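Local coordinates for DUF5624 domain-containing protein (Legionella pneumophila subsp. pneumophila, PDB 4JX2) that is of unknown function but is probably secreted by the bacterium, at residues Gly190-Asp195 against Asn210-Gly215. Numbering follows the deposited sequence.
Sequences GNYMSD and NDFLNG
Tyr192 meets Phe212 and Asp211 between two helices, and the packing centres on one methylene set squarely over a ring: Phe212 CB lies 3.6 Å from the centroid of the Tyr192 ring, 2° off its normal, a CH-pi contact. Tyr192 carries CG anti to the backbone N (chi1 167°), which brings its ring out from the helix toward Phe212. The two rings lie nearly parallel, planes 16° apart, but slid along each other with centroids 5.0 Å apart, so that they scarcely overlap; Phe212 CG approaches Tyr192 CD2 at 3.8 Å. Asp211 adds an apolar touch, its CB 3.8 Å from Tyr192 CE1.

The polar part is a single water bridge. Tyr192 OH donates to the water over 2.7 Å, and the water, at the ring edge and in its plane, donates to Asp211 OD2 over 2.6 Å. Asn210 ND2 makes a weak hydrogen bond to the other carboxylate oxygen, Asp211 OD1.

This buried contact joins helix 175-197 to helix 205-213, consecutive helices of an outlying helical part of the chain. Leu123 of helix 119-131 packs on both Tyr192 and Phe212, and Phe212 also stacks with Tyr223, where helix 223-247 begins.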
loop_
_atom_site.group_PDB
_atom_site.type_symbol
_atom_site.label_atom_id
_atom_site.label_comp_id
_atom_site.label_asym_id
_atom_site.label_seq_id
_atom_site.Cartn_x
_atom_site.Cartn_y
_atom_site.Cartn_z
ATOM N N GLY A 190 -16.885 28.061 -19.912
ATOM C CA GLY A 190 -16.396 29.072 -20.844
ATOM C C GLY A 190 -16.801 30.472 -20.445
ATOM O O GLY A 190 -15.944 31.335 -20.245
ATOM N N ASN A 191 -18.103 30.695 -20.255
ATOM C CA ASN A 191 -18.598 32.017 -19.861
ATOM C C ASN A 191 -18.201 32.387 -18.427
ATOM O O ASN A 191 -18.065 33.575 -18.133
ATOM C CB ASN A 191 -20.085 32.130 -20.064
ATOM C CG ASN A 191 -20.454 32.206 -21.523
ATOM O OD1 ASN A 191 -19.914 33.021 -22.288
ATOM N ND2 ASN A 191 -21.398 31.377 -21.930
ATOM N N TYR A 192 -17.947 31.387 -17.558
ATOM C CA TYR A 192 -17.488 31.663 -16.203
ATOM C C TYR A 192 -16.062 32.235 -16.290
ATOM O O TYR A 192 -15.794 33.296 -15.714
ATOM C CB TYR A 192 -17.556 30.408 -15.296
ATOM C CG TYR A 192 -16.806 30.592 -13.995
ATOM C CD1 TYR A 192 -17.262 31.486 -13.025
ATOM C CD2 TYR A 192 -15.598 29.935 -13.764
ATOM C CE1 TYR A 192 -16.546 31.709 -11.852
ATOM C CE2 TYR A 192 -14.871 30.150 -12.591
ATOM C CZ TYR A 192 -15.358 31.032 -11.632
ATOM O OH TYR A 192 -14.654 31.282 -10.483
HETATM N N MSE A 193 -15.161 31.551 -17.042
HETATM C CA MSE A 193 -13.769 31.985 -17.217
HETATM C C MSE A 193 -13.703 33.355 -17.861
HETATM O O MSE A 193 -12.913 34.197 -17.427
HETATM C CB MSE A 193 -12.989 30.984 -18.042
HETATM C CG MSE A 193 -12.702 29.723 -17.280
HETATM SE SE MSE A 193 -11.787 28.415 -18.372
HETATM C CE MSE A 193 -12.555 26.908 -17.503
ATOM N N SER A 194 -14.588 33.598 -18.845
ATOM C CA SER A 194 -14.692 34.869 -19.539
ATOM C C SER A 194 -14.974 36.008 -18.546
ATOM O O SER A 194 -14.298 37.043 -18.593
ATOM C CB SER A 194 -15.784 34.795 -20.599
ATOM O OG SER A 194 -15.886 36.029 -21.284
ATOM N N ASP A 195 -15.932 35.776 -17.616
ATOM C CA ASP A 195 -16.374 36.706 -16.582
ATOM C C ASP A 195 -15.267 37.017 -15.591
ATOM O O ASP A 195 -15.179 38.148 -15.126
ATOM C CB ASP A 195 -17.604 36.132 -15.864
ATOM C CG ASP A 195 -18.888 36.154 -16.690
ATOM O OD1 ASP A 195 -18.929 36.882 -17.724
ATOM O OD2 ASP A 195 -19.856 35.465 -16.298
ATOM N N ASN A 210 -18.910 29.134 -5.078
ATOM C CA ASN A 210 -20.217 29.775 -5.126
ATOM C C ASN A 210 -20.660 30.150 -6.554
ATOM O O ASN A 210 -21.817 29.908 -6.894
ATOM C CB ASN A 210 -20.195 31.003 -4.220
ATOM C CG ASN A 210 -21.498 31.740 -4.090
ATOM O OD1 ASN A 210 -22.386 31.363 -3.328
ATOM N ND2 ASN A 210 -21.610 32.847 -4.790
ATOM N N ASP A 211 -19.753 30.732 -7.379
ATOM C CA ASP A 211 -20.094 31.250 -8.716
ATOM C C ASP A 211 -20.156 30.201 -9.810
ATOM O O ASP A 211 -20.832 30.426 -10.824
ATOM C CB ASP A 211 -19.109 32.348 -9.160
ATOM C CG ASP A 211 -19.015 33.546 -8.241
ATOM O OD1 ASP A 211 -19.989 33.811 -7.506
ATOM O OD2 ASP A 211 -17.991 34.252 -8.297
ATOM N N PHE A 212 -19.446 29.081 -9.636
ATOM C CA PHE A 212 -19.351 28.076 -10.694
ATOM C C PHE A 212 -19.696 26.626 -10.244
ATOM O O PHE A 212 -20.649 26.045 -10.769
ATOM C CB PHE A 212 -17.937 28.132 -11.306
ATOM C CG PHE A 212 -17.632 27.039 -12.296
ATOM C CD1 PHE A 212 -18.283 26.987 -13.526
ATOM C CD2 PHE A 212 -16.683 26.067 -12.009
ATOM C CE1 PHE A 212 -17.989 25.981 -14.446
ATOM C CE2 PHE A 212 -16.406 25.049 -12.930
ATOM C CZ PHE A 212 -17.024 25.049 -14.161
ATOM N N LEU A 213 -18.931 26.047 -9.309
ATOM C CA LEU A 213 -19.142 24.663 -8.888
ATOM C C LEU A 213 -20.572 24.398 -8.395
ATOM O O LEU A 213 -21.145 23.375 -8.750
ATOM C CB LEU A 213 -18.111 24.245 -7.821
ATOM C CG LEU A 213 -16.644 24.269 -8.255
ATOM C CD1 LEU A 213 -15.728 23.975 -7.092
ATOM C CD2 LEU A 213 -16.381 23.334 -9.427
ATOM N N ASN A 214 -21.159 25.333 -7.640
ATOM C CA ASN A 214 -22.517 25.205 -7.077
ATOM C C ASN A 214 -23.622 25.636 -8.038
ATOM O O ASN A 214 -24.803 25.392 -7.768
ATOM C CB ASN A 214 -22.631 26.023 -5.786
ATOM C CG ASN A 214 -21.843 25.448 -4.646
ATOM O OD1 ASN A 214 -21.552 26.142 -3.668
ATOM N ND2 ASN A 214 -21.488 24.165 -4.739
ATOM N N GLY A 215 -23.227 26.272 -9.130
ATOM C CA GLY A 215 -24.161 26.788 -10.112
ATOM C C GLY A 215 -24.366 28.274 -9.908
ATOM O O GLY A 215 -23.901 28.861 -8.911
HETATM O O HOH W 1 -15.678 33.385 -9.069
#